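Local coordinates for protein 6-phosphogluconate dehydrogenase, NAD-binding (Geobacter metallireducens, PDB 3PEF) that probably reduces succinic semialdehyde to gamma-hydroxybutyrate with NADPH, as a member of the beta-hydroxyacid dehydrogenase family, at residues Q2-I7 / V60-L65; A66-A71 / S95-A100; G90-S95 / L117-S122. The protein carries 2 engineered substitutions. All coordinates share one frame; numbering follows the deposited sequence.

Interaction 1. Residues Q2-I7 / V60-L65; sequences QKFGFI and VTFAML. With NAP (NADP nicotinamide-adenine-dinucleotide phosphate), chain I.
F62 lies between two phenylalanines of the neighbouring parallel strand and meets each with a different part of its side chain. Its CG is anti to the carbonyl carbon (chi1 -57°), which carries the ring back toward F4; CE2 comes over one face of the F4 ring, 3.5 Å from F4 CD1, with the ring planes inclined at 49°, an oblique pairing. The CB of F62 stays behind to serve F6, sitting over the face of that ring 4.2 Å from its centroid in a CH-pi contact. F6 can offer this face because its CG is anti to the backbone N (chi1 -152°), and the edge of the same ring runs against M64 CB, 3.8 Å from F6 CE2.

On the face of the sheet that carries I7, T61 and A63 the groups are smaller. T61 CG2 packs against I7 CD1, and T61 OG1 stands 3.6 Å from G5 CA, where a CB on G5 would clash with OG1 as T61 is now turned. Four backbone bonds join the strands, G5 N to V60 O, F62 N to G5 O, I7 N to F62 O and M64 N to I7 O, the last at 2.9 Å.

Beyond the strand end, M64 bends at chi2 and its CE reaches 3.3 Å from NADP O4D, while L65 CD2 lies near the adenine and its ribose. M12 and M16 of helix 11-22 also touch M64. The chemistry is thus almost wholly apolar between side chains, with four backbone bonds between the two segments, consistent with a fixed strand end from which M64 and L65 present hydrocarbon and sulfur to the cofactor.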
loop_
_atom_site.group_PDB
_atom_site.type_symbol
_atom_site.label_atom_id
_atom_site.label_comp_id
_atom_site.label_asym_id
_atom_site.label_seq_id
_atom_site.Cartn_x
_atom_site.Cartn_y
_atom_site.Cartn_z
ATOM N N GLN A 2 47.889 -14.487 -10.362
ATOM C CA GLN A 2 47.101 -14.270 -9.151
ATOM C C GLN A 2 46.339 -15.497 -8.644
ATOM O O GLN A 2 45.731 -16.229 -9.419
ATOM C CB GLN A 2 46.076 -13.165 -9.425
ATOM C CG GLN A 2 46.591 -11.751 -9.278
ATOM C CD GLN A 2 46.214 -11.154 -7.938
ATOM O OE1 GLN A 2 46.207 -9.935 -7.765
ATOM N NE2 GLN A 2 45.884 -12.017 -6.981
ATOM N N LYS A 3 46.346 -15.690 -7.329
ATOM C CA LYS A 3 45.568 -16.756 -6.700
ATOM C C LYS A 3 44.369 -16.179 -5.951
ATOM O O LYS A 3 44.543 -15.325 -5.079
ATOM C CB LYS A 3 46.466 -17.534 -5.743
ATOM C CG LYS A 3 45.825 -18.737 -5.082
ATOM C CD LYS A 3 46.893 -19.516 -4.304
ATOM C CE LYS A 3 46.309 -20.685 -3.530
ATOM N NZ LYS A 3 45.767 -21.731 -4.429
ATOM N N PHE A 4 43.161 -16.639 -6.300
ATOM C CA PHE A 4 41.920 -16.223 -5.629
ATOM C C PHE A 4 41.081 -17.404 -5.140
ATOM O O PHE A 4 41.019 -18.443 -5.797
ATOM C CB PHE A 4 41.022 -15.401 -6.567
ATOM C CG PHE A 4 41.607 -14.083 -6.991
ATOM C CD1 PHE A 4 41.829 -13.077 -6.059
ATOM C CD2 PHE A 4 41.884 -13.831 -8.325
ATOM C CE1 PHE A 4 42.344 -11.843 -6.447
ATOM C CE2 PHE A 4 42.409 -12.589 -8.729
ATOM C CZ PHE A 4 42.643 -11.607 -7.788
ATOM N N GLY A 5 40.417 -17.225 -4.000
ATOM C CA GLY A 5 39.391 -18.156 -3.555
ATOM C C GLY A 5 38.016 -17.703 -4.039
ATOM O O GLY A 5 37.779 -16.506 -4.211
ATOM N N PHE A 6 37.103 -18.642 -4.277
ATOM C CA PHE A 6 35.731 -18.253 -4.591
ATOM C C PHE A 6 34.712 -19.194 -3.956
ATOM O O PHE A 6 34.764 -20.415 -4.119
ATOM C CB PHE A 6 35.490 -18.096 -6.101
ATOM C CG PHE A 6 34.401 -17.092 -6.444
ATOM C CD1 PHE A 6 34.713 -15.901 -7.100
ATOM C CD2 PHE A 6 33.072 -17.341 -6.113
ATOM C CE1 PHE A 6 33.726 -14.972 -7.420
ATOM C CE2 PHE A 6 32.074 -16.412 -6.410
ATOM C CZ PHE A 6 32.393 -15.226 -7.074
ATOM N N ILE A 7 33.776 -18.592 -3.239
ATOM C CA ILE A 7 32.787 -19.302 -2.460
ATOM C C ILE A 7 31.403 -18.902 -2.927
ATOM O O ILE A 7 31.046 -17.729 -2.895
ATOM C CB ILE A 7 32.940 -18.936 -0.971
ATOM C CG1 ILE A 7 34.155 -19.677 -0.390
ATOM C CG2 ILE A 7 31.662 -19.234 -0.206
ATOM C CD1 ILE A 7 34.533 -19.261 0.999
ATOM N N VAL A 60 43.193 -13.790 -1.068
ATOM C CA VAL A 60 41.931 -13.071 -1.152
ATOM C C VAL A 60 40.859 -14.029 -1.645
ATOM O O VAL A 60 41.067 -14.726 -2.643
ATOM C CB VAL A 60 42.023 -11.925 -2.174
ATOM C CG1 VAL A 60 40.671 -11.248 -2.324
ATOM C CG2 VAL A 60 43.110 -10.931 -1.752
ATOM N N THR A 61 39.717 -14.066 -0.959
ATOM C CA THR A 61 38.610 -14.948 -1.347
ATOM C C THR A 61 37.321 -14.148 -1.523
ATOM O O THR A 61 36.968 -13.325 -0.671
ATOM C CB THR A 61 38.376 -16.068 -0.298
ATOM O OG1 THR A 61 39.546 -16.900 -0.213
ATOM C CG2 THR A 61 37.173 -16.929 -0.696
ATOM N N PHE A 62 36.622 -14.382 -2.628
ATOM C CA PHE A 62 35.346 -13.712 -2.891
ATOM C C PHE A 62 34.199 -14.653 -2.529
ATOM O O PHE A 62 34.327 -15.866 -2.687
ATOM C CB PHE A 62 35.248 -13.315 -4.365
ATOM C CG PHE A 62 36.381 -12.440 -4.835
ATOM C CD1 PHE A 62 36.408 -11.085 -4.514
ATOM C CD2 PHE A 62 37.415 -12.970 -5.598
ATOM C CE1 PHE A 62 37.462 -10.276 -4.940
ATOM C CE2 PHE A 62 38.469 -12.170 -6.031
ATOM C CZ PHE A 62 38.491 -10.817 -5.697
ATOM N N ALA A 63 33.088 -14.106 -2.041
ATOM C CA ALA A 63 31.901 -14.918 -1.752
ATOM C C ALA A 63 30.676 -14.302 -2.401
ATOM O O ALA A 63 30.507 -13.079 -2.383
ATOM C CB ALA A 63 31.681 -15.057 -0.252
ATOM N N MET A 64 29.826 -15.152 -2.971
ATOM C CA MET A 64 28.623 -14.702 -3.673
ATOM C C MET A 64 27.453 -15.605 -3.299
ATOM O O MET A 64 27.080 -16.503 -4.052
ATOM C CB MET A 64 28.851 -14.693 -5.202
ATOM C CG MET A 64 27.807 -13.887 -5.978
ATOM S SD MET A 64 27.663 -12.211 -5.280
ATOM C CE MET A 64 27.015 -11.314 -6.695
ATOM N N LEU A 65 26.887 -15.355 -2.123
ATOM C CA LEU A 65 25.890 -16.220 -1.509
ATOM C C LEU A 65 24.497 -15.583 -1.528
ATOM O O LEU A 65 24.367 -14.373 -1.693
ATOM C CB LEU A 65 26.321 -16.519 -0.068
ATOM C CG LEU A 65 27.688 -17.211 -0.048
ATOM C CD1 LEU A 65 28.281 -17.275 1.349
ATOM C CD2 LEU A 65 27.597 -18.613 -0.690
HETATM P PA NAP I . 21.657 -18.224 -6.775
HETATM O O1A NAP I . 20.395 -18.732 -6.192
HETATM O O2A NAP I . 21.942 -18.681 -8.148
HETATM O O5B NAP I . 22.892 -18.604 -5.830
HETATM C C5B NAP I . 22.755 -18.596 -4.434
HETATM C C4B NAP I . 24.048 -19.155 -3.867
HETATM O O4B NAP I . 23.964 -19.125 -2.458
HETATM C C3B NAP I . 24.242 -20.616 -4.263
HETATM O O3B NAP I . 25.630 -20.786 -4.431
HETATM C C2B NAP I . 23.789 -21.356 -3.021
HETATM O O2B NAP I . 24.360 -22.627 -2.843
HETATM C C1B NAP I . 24.293 -20.399 -1.958
HETATM N N9A NAP I . 23.659 -20.668 -0.659
HETATM C C8A NAP I . 22.348 -20.436 -0.326
HETATM N N7A NAP I . 22.161 -20.832 0.954
HETATM C C5A NAP I . 23.325 -21.319 1.428
HETATM C C6A NAP I . 23.675 -21.829 2.668
HETATM N N6A NAP I . 22.768 -21.912 3.631
HETATM N N1A NAP I . 24.958 -22.261 2.876
HETATM C C2A NAP I . 25.896 -22.170 1.862
HETATM N N3A NAP I . 25.542 -21.650 0.631
HETATM C C4A NAP I . 24.277 -21.226 0.425
HETATM O O3 NAP I . 21.553 -16.637 -6.748
HETATM P PN NAP I . 22.538 -15.528 -7.306
HETATM O O1N NAP I . 21.795 -14.627 -8.202
HETATM O O2N NAP I . 23.802 -16.125 -7.782
HETATM O O5D NAP I . 22.726 -14.821 -5.871
HETATM C C5D NAP I . 23.962 -14.594 -5.248
HETATM C C4D NAP I . 23.883 -13.207 -4.613
HETATM O O4D NAP I . 23.992 -12.183 -5.573
HETATM C C3D NAP I . 22.540 -12.957 -3.958
HETATM O O3D NAP I . 22.828 -12.227 -2.785
HETATM C C2D NAP I . 21.774 -12.112 -4.965
HETATM O O2D NAP I . 20.833 -11.303 -4.315
HETATM C C1D NAP I . 22.905 -11.280 -5.514
HETATM N N1N NAP I . 22.743 -10.681 -6.857
HETATM C C2N NAP I . 22.091 -11.351 -7.850
HETATM C C3N NAP I . 21.993 -10.798 -9.124
HETATM C C7N NAP I . 21.321 -11.561 -10.226
HETATM O O7N NAP I . 20.848 -10.824 -11.298
HETATM N N7N NAP I . 21.149 -12.894 -10.193
HETATM C C4N NAP I . 22.564 -9.550 -9.399
HETATM C C5N NAP I . 23.253 -8.890 -8.385
HETATM C C6N NAP I . 23.352 -9.469 -7.119
HETATM P P2B NAP I . 23.750 -23.941 -3.589
HETATM O O1X NAP I . 24.243 -25.131 -2.780
HETATM O O2X NAP I . 22.258 -23.848 -3.576
HETATM O O3X NAP I . 24.237 -23.988 -5.011
#

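Interaction 2. Residues A66-A71 / S95-A100. With NAP (NADP nicotinamide-adenine-dinucleotide phosphate), chain I.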
loop_
_atom_site.group_PDB
_atom_site.type_symbol
_atom_site.label_atom_id
_atom_site.label_comp_id
_atom_site.label_asym_id
_atom_site.label_seq_id
_atom_site.Cartn_x
_atom_site.Cartn_y
_atom_site.Cartn_z
ATOM N N ALA A 66 23.469 -16.405 -1.327
ATOM C CA ALA A 66 22.076 -15.985 -1.476
ATOM C C ALA A 66 21.638 -14.813 -0.612
ATOM O O ALA A 66 21.045 -13.863 -1.119
ATOM C CB ALA A 66 21.127 -17.170 -1.235
ATOM N N ASP A 67 21.863 -14.910 0.696
ATOM C CA ASP A 67 21.200 -14.006 1.641
ATOM C C ASP A 67 21.951 -13.941 2.974
ATOM O O ASP A 67 22.946 -14.629 3.144
ATOM C CB ASP A 67 19.737 -14.425 1.859
ATOM C CG ASP A 67 19.591 -15.867 2.333
ATOM O OD1 ASP A 67 20.622 -16.556 2.529
ATOM O OD2 ASP A 67 18.434 -16.316 2.514
ATOM N N PRO A 68 21.496 -13.090 3.906
ATOM C CA PRO A 68 22.211 -12.988 5.187
ATOM C C PRO A 68 22.375 -14.345 5.897
ATOM O O PRO A 68 23.450 -14.599 6.429
ATOM C CB PRO A 68 21.337 -12.029 6.001
ATOM C CG PRO A 68 20.716 -11.131 4.943
ATOM C CD PRO A 68 20.480 -12.030 3.746
ATOM N N ALA A 69 21.354 -15.203 5.880
ATOM C CA ALA A 69 21.464 -16.523 6.507
ATOM C C ALA A 69 22.591 -17.363 5.883
ATOM O O ALA A 69 23.384 -17.979 6.597
ATOM C CB ALA A 69 20.104 -17.287 6.448
ATOM N N ALA A 70 22.680 -17.370 4.554
ATOM C CA ALA A 70 23.772 -18.072 3.893
ATOM C C ALA A 70 25.126 -17.455 4.250
ATOM O O ALA A 70 26.069 -18.160 4.621
ATOM C CB ALA A 70 23.569 -18.087 2.388
ATOM N N ALA A 71 25.223 -16.132 4.135
ATOM C CA ALA A 71 26.469 -15.437 4.421
ATOM C C ALA A 71 26.953 -15.777 5.829
ATOM O O ALA A 71 28.145 -15.972 6.046
ATOM C CB ALA A 71 26.296 -13.904 4.263
ATOM N N SER A 95 27.932 -10.889 -1.447
ATOM C CA SER A 95 26.513 -11.193 -1.272
ATOM C C SER A 95 25.686 -9.947 -0.970
ATOM O O SER A 95 26.152 -9.039 -0.292
ATOM C CB SER A 95 26.330 -12.181 -0.119
ATOM O OG SER A 95 27.243 -13.261 -0.223
ATOM N N THR A 96 24.439 -9.924 -1.428
ATOM C CA THR A 96 23.518 -8.871 -1.011
ATOM C C THR A 96 22.922 -9.210 0.337
ATOM O O THR A 96 22.182 -10.194 0.495
ATOM C CB THR A 96 22.393 -8.648 -2.006
ATOM O OG1 THR A 96 22.968 -8.381 -3.285
ATOM C CG2 THR A 96 21.530 -7.445 -1.566
ATOM N N VAL A 97 23.248 -8.369 1.308
ATOM C CA VAL A 97 23.001 -8.655 2.707
ATOM C C VAL A 97 22.758 -7.317 3.392
ATOM O O VAL A 97 23.029 -6.269 2.804
ATOM C CB VAL A 97 24.253 -9.341 3.257
ATOM C CG1 VAL A 97 24.510 -8.980 4.667
ATOM C CG2 VAL A 97 24.195 -10.879 3.001
ATOM N N ASP A 98 22.212 -7.333 4.602
ATOM C CA ASP A 98 21.961 -6.078 5.309
ATOM C C ASP A 98 23.249 -5.592 5.947
ATOM O O ASP A 98 24.147 -6.390 6.219
ATOM C CB ASP A 98 20.883 -6.253 6.376
ATOM C CG ASP A 98 21.237 -7.323 7.395
ATOM O OD1 ASP A 98 21.338 -8.509 7.013
ATOM O OD2 ASP A 98 21.421 -6.978 8.574
ATOM N N PRO A 99 23.345 -4.278 6.191
ATOM C CA PRO A 99 24.549 -3.694 6.793
ATOM C C PRO A 99 24.973 -4.412 8.069
ATOM O O PRO A 99 26.160 -4.633 8.270
ATOM C CB PRO A 99 24.114 -2.264 7.151
ATOM C CG PRO A 99 22.972 -1.971 6.264
ATOM C CD PRO A 99 22.281 -3.283 5.988
ATOM N N ALA A 100 24.036 -4.754 8.944
ATOM C CA ALA A 100 24.469 -5.311 10.222
ATOM C C ALA A 100 25.085 -6.700 10.035
ATOM O O ALA A 100 26.006 -7.098 10.762
ATOM C CB ALA A 100 23.325 -5.342 11.210
HETATM P PA NAP I . 21.657 -18.224 -6.775
HETATM O O1A NAP I . 20.395 -18.732 -6.192
HETATM O O2A NAP I . 21.942 -18.681 -8.148
HETATM O O5B NAP I . 22.892 -18.604 -5.830
HETATM C C5B NAP I . 22.755 -18.596 -4.434
HETATM C C4B NAP I . 24.048 -19.155 -3.867
HETATM O O4B NAP I . 23.964 -19.125 -2.458
HETATM C C3B NAP I . 24.242 -20.616 -4.263
HETATM O O3B NAP I . 25.630 -20.786 -4.431
HETATM C C2B NAP I . 23.789 -21.356 -3.021
HETATM O O2B NAP I . 24.360 -22.627 -2.843
HETATM C C1B NAP I . 24.293 -20.399 -1.958
HETATM N N9A NAP I . 23.659 -20.668 -0.659
HETATM C C8A NAP I . 22.348 -20.436 -0.326
HETATM N N7A NAP I . 22.161 -20.832 0.954
HETATM C C5A NAP I . 23.325 -21.319 1.428
HETATM C C6A NAP I . 23.675 -21.829 2.668
HETATM N N6A NAP I . 22.768 -21.912 3.631
HETATM N N1A NAP I . 24.958 -22.261 2.876
HETATM C C2A NAP I . 25.896 -22.170 1.862
HETATM N N3A NAP I . 25.542 -21.650 0.631
HETATM C C4A NAP I . 24.277 -21.226 0.425
HETATM O O3 NAP I . 21.553 -16.637 -6.748
HETATM P PN NAP I . 22.538 -15.528 -7.306
HETATM O O1N NAP I . 21.795 -14.627 -8.202
HETATM O O2N NAP I . 23.802 -16.125 -7.782
HETATM O O5D NAP I . 22.726 -14.821 -5.871
HETATM C C5D NAP I . 23.962 -14.594 -5.248
HETATM C C4D NAP I . 23.883 -13.207 -4.613
HETATM O O4D NAP I . 23.992 -12.183 -5.573
HETATM C C3D NAP I . 22.540 -12.957 -3.958
HETATM O O3D NAP I . 22.828 -12.227 -2.785
HETATM C C2D NAP I . 21.774 -12.112 -4.965
HETATM O O2D NAP I . 20.833 -11.303 -4.315
HETATM C C1D NAP I . 22.905 -11.280 -5.514
HETATM N N1N NAP I . 22.743 -10.681 -6.857
HETATM C C2N NAP I . 22.091 -11.351 -7.850
HETATM C C3N NAP I . 21.993 -10.798 -9.124
HETATM C C7N NAP I . 21.321 -11.561 -10.226
HETATM O O7N NAP I . 20.848 -10.824 -11.298
HETATM N N7N NAP I . 21.149 -12.894 -10.193
HETATM C C4N NAP I . 22.564 -9.550 -9.399
HETATM C C5N NAP I . 23.253 -8.890 -8.385
HETATM C C6N NAP I . 23.352 -9.469 -7.119
HETATM P P2B NAP I . 23.750 -23.941 -3.589
HETATM O O1X NAP I . 24.243 -25.131 -2.780
HETATM O O2X NAP I . 22.258 -23.848 -3.576
HETATM O O3X NAP I . 24.237 -23.988 -5.011
#
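P68 and V97 run alongside one another in opposing senses, and the point of contact is a single methyl. V97 CG2, anti to the carbonyl carbon, is set against the first turn of helix 68-76, 3.6 Å from P68 N and 4.0 Å from P68 CD. The same methyl meets A71 CB at 3.9 Å, so it touches both the start of the helix and the residue three places further on.

D98 crosses the proline ring at a slant, its OD1 resting 3.4 Å from P68 CG. Its CG stands between the backbone N and the carbonyl carbon (chi1 58°). D98 is the N-cap of helix 99-111, where its side chain caps a backbone N; OD1 also bonds T101 OG1 in that helix. D67 plays the matching part at the other helix: its OD1 takes the N-H of A70 at 3.0 Å, approached from above the carboxylate plane. Each segment therefore turns into its helix through an aspartate followed by a proline.

The loops ahead of these caps converge on NADP. T96 N donates to O3D, a hydroxyl of the nicotinamide ribose, over 3.1 Å, and the carbonyl oxygens of L65 and A66 both lie near that hydroxyl. A66 N makes a weak bond to O4B of the adenine-side ribose, and A70 CB lies 3.4 Å from C5A of the adenine. K239 of helix 234-251 bonds T96 O, while K171, the predicted active-site residue, is near the T96 side chain.

Two strand-to-helix loops closing side by side on a dinucleotide, at the C-terminal ends of parallel strands, are typical of the cofactor cleft of a Rossmann fold.

Interaction 3. Residues G90-S95 / L117-S122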
loop_
_atom_site.group_PDB
_atom_site.type_symbol
_atom_site.label_atom_id
_atom_site.label_comp_id
_atom_site.label_asym_id
_atom_site.label_seq_id
_atom_site.Cartn_x
_atom_site.Cartn_y
_atom_site.Cartn_z
ATOM N N GLY A 90 42.477 -12.157 3.137
ATOM C CA GLY A 90 41.293 -11.327 2.992
ATOM C C GLY A 90 40.037 -12.076 2.569
ATOM O O GLY A 90 40.098 -13.060 1.814
ATOM N N TYR A 91 38.898 -11.612 3.077
ATOM C CA TYR A 91 37.596 -12.162 2.722
ATOM C C TYR A 91 36.751 -11.028 2.155
ATOM O O TYR A 91 36.540 -10.007 2.811
ATOM C CB TYR A 91 36.915 -12.761 3.952
ATOM C CG TYR A 91 35.624 -13.520 3.667
ATOM C CD1 TYR A 91 34.427 -13.173 4.299
ATOM C CD2 TYR A 91 35.605 -14.580 2.763
ATOM C CE1 TYR A 91 33.237 -13.885 4.051
ATOM C CE2 TYR A 91 34.439 -15.295 2.510
ATOM C CZ TYR A 91 33.259 -14.953 3.158
ATOM O OH TYR A 91 32.111 -15.671 2.885
ATOM N N VAL A 92 36.293 -11.199 0.927
ATOM C CA VAL A 92 35.500 -10.169 0.261
ATOM C C VAL A 92 34.088 -10.705 0.007
ATOM O O VAL A 92 33.865 -11.460 -0.942
ATOM C CB VAL A 92 36.123 -9.761 -1.092
ATOM C CG1 VAL A 92 35.274 -8.688 -1.765
ATOM C CG2 VAL A 92 37.572 -9.273 -0.908
ATOM N N ASP A 93 33.142 -10.355 0.866
ATOM C CA ASP A 93 31.779 -10.857 0.698
ATOM C C ASP A 93 30.983 -9.969 -0.250
ATOM O O ASP A 93 30.743 -8.782 0.033
ATOM C CB ASP A 93 31.047 -11.011 2.043
ATOM C CG ASP A 93 29.824 -11.948 1.947
ATOM O OD1 ASP A 93 29.380 -12.271 0.822
ATOM O OD2 ASP A 93 29.316 -12.379 2.999
ATOM N N MET A 94 30.580 -10.553 -1.373
ATOM C CA MET A 94 29.867 -9.813 -2.423
ATOM C C MET A 94 28.367 -10.123 -2.440
ATOM O O MET A 94 27.612 -9.646 -3.306
ATOM C CB MET A 94 30.518 -10.065 -3.784
ATOM C CG MET A 94 32.029 -9.842 -3.747
ATOM S SD MET A 94 32.868 -10.096 -5.336
ATOM C CE MET A 94 32.291 -8.683 -6.313
ATOM N N SER A 95 27.932 -10.889 -1.447
ATOM C CA SER A 95 26.513 -11.193 -1.272
ATOM C C SER A 95 25.686 -9.947 -0.970
ATOM O O SER A 95 26.152 -9.039 -0.292
ATOM C CB SER A 95 26.330 -12.181 -0.119
ATOM O OG SER A 95 27.243 -13.261 -0.223
ATOM N N LEU A 117 36.168 -7.023 3.478
ATOM C CA LEU A 117 35.646 -6.027 2.538
ATOM C C LEU A 117 34.286 -6.555 2.110
ATOM O O LEU A 117 34.171 -7.719 1.743
ATOM C CB LEU A 117 36.539 -5.987 1.290
ATOM C CG LEU A 117 36.988 -4.776 0.437
ATOM C CD1 LEU A 117 36.927 -5.092 -1.059
ATOM C CD2 LEU A 117 36.327 -3.424 0.743
ATOM N N GLU A 118 33.248 -5.737 2.154
ATOM C CA GLU A 118 32.005 -6.145 1.496
ATOM C C GLU A 118 32.042 -5.550 0.116
ATOM O O GLU A 118 32.535 -4.445 -0.051
ATOM C CB GLU A 118 30.769 -5.644 2.234
ATOM C CG GLU A 118 30.610 -4.136 2.228
ATOM C CD GLU A 118 29.324 -3.694 2.903
ATOM O OE1 GLU A 118 29.149 -2.482 3.130
ATOM O OE2 GLU A 118 28.478 -4.559 3.212
ATOM N N ALA A 119 31.544 -6.269 -0.884
ATOM C CA ALA A 119 31.443 -5.676 -2.215
ATOM C C ALA A 119 30.284 -6.241 -3.018
ATOM O O ALA A 119 30.495 -6.967 -3.987
ATOM C CB ALA A 119 32.778 -5.818 -2.976
ATOM N N PRO A 120 29.040 -5.902 -2.619
ATOM C CA PRO A 120 27.879 -6.341 -3.402
ATOM C C PRO A 120 27.912 -5.659 -4.763
ATOM O O PRO A 120 28.624 -4.659 -4.929
ATOM C CB PRO A 120 26.694 -5.826 -2.583
ATOM C CG PRO A 120 27.236 -4.580 -1.914
ATOM C CD PRO A 120 28.669 -4.946 -1.563
ATOM N N VAL A 121 27.159 -6.185 -5.723
ATOM C CA VAL A 121 27.256 -5.702 -7.093
ATOM C C VAL A 121 25.913 -5.298 -7.675
ATOM O O VAL A 121 24.854 -5.759 -7.235
ATOM C CB VAL A 121 27.910 -6.756 -8.047
ATOM C CG1 VAL A 121 29.184 -7.278 -7.462
ATOM C CG2 VAL A 121 26.954 -7.916 -8.331
ATOM N N SER A 122 25.972 -4.427 -8.676
ATOM C CA SER A 122 24.798 -4.086 -9.467
ATOM C C SER A 122 25.016 -4.639 -10.889
ATOM O O SER A 122 26.115 -4.536 -11.435
ATOM C CB SER A 122 24.586 -2.561 -9.455
ATOM O OG SER A 122 23.468 -2.189 -10.237
HETATM O O HOH W 1 25.474 -8.425 -4.469
HETATM O O HOH W 2 27.062 -6.259 1.446
#
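M94 drapes its side chain over the backbone of A119, with CB 3.1 Å from A119 O, and ends on V121. The chain leaves with CG anti to the carbonyl carbon and bends at chi3 (70°), which brings CE to 3.6 Å from V121 CG1, crossing that side chain at a slant. An alanine here, lacking everything beyond CB, would probably open a gap beside V121 CG1 and along A119 O where CG and CE lie. Next to M94, V92 CG1 touches both A119 CB and L117 CD1, and the valine and leucine branches run alongside each other.

Beneath these side chains the strands are tied by L117 N to Y91 O, D93 N to L117 O and A119 N to D93 O, the last 2.8 Å long with its donor above the carbonyl plane. Past D93 the direct pairing gives way to a water that donates to M94 O and accepts from V121 N.

Farther out, D93 shapes the turn that leaves the strand: its OD1 receives S95 N at 3.0 Å from above the carboxylate, an Asx turn, and in addition S95 OG at 2.6 Å on the syn lone pair. The E118 chain, extended beyond CG, carries OE1 to the amides of G165 and A168 and OE2 to S102 OG. F151 of helix 141-154 packs on V92, L117 and A119, and K171, the predicted active-site lysine, bonds V121 O.

Strands 90-93 and 115-122, joined through helix 99-111, form a parallel beta-alpha-beta unit of the Rossmann-type domain, with V121 reaching the NADP pocket.

Overall arrangement
Interactions 1 and 3 are buried pairings of parallel strands in one sheet, joined where strands 60-63 and 90-93 run side by side: T61 O meets V92 N, and A63 O meets M94 N at 2.7 Å. Interaction 2 is only partly buried and lies beyond the strand ends, where the loops lead into helices 68-76 and 99-111. Aromatic rings dominate interaction 1, whereas interaction 3 relies on aliphatic groups, a methionine and a bridging water; interaction 2 has small apolar contacts and capping aspartates. S95 belongs to interactions 2 and 3, and its OG bonds L65 N of interaction 1. NADP touches all three.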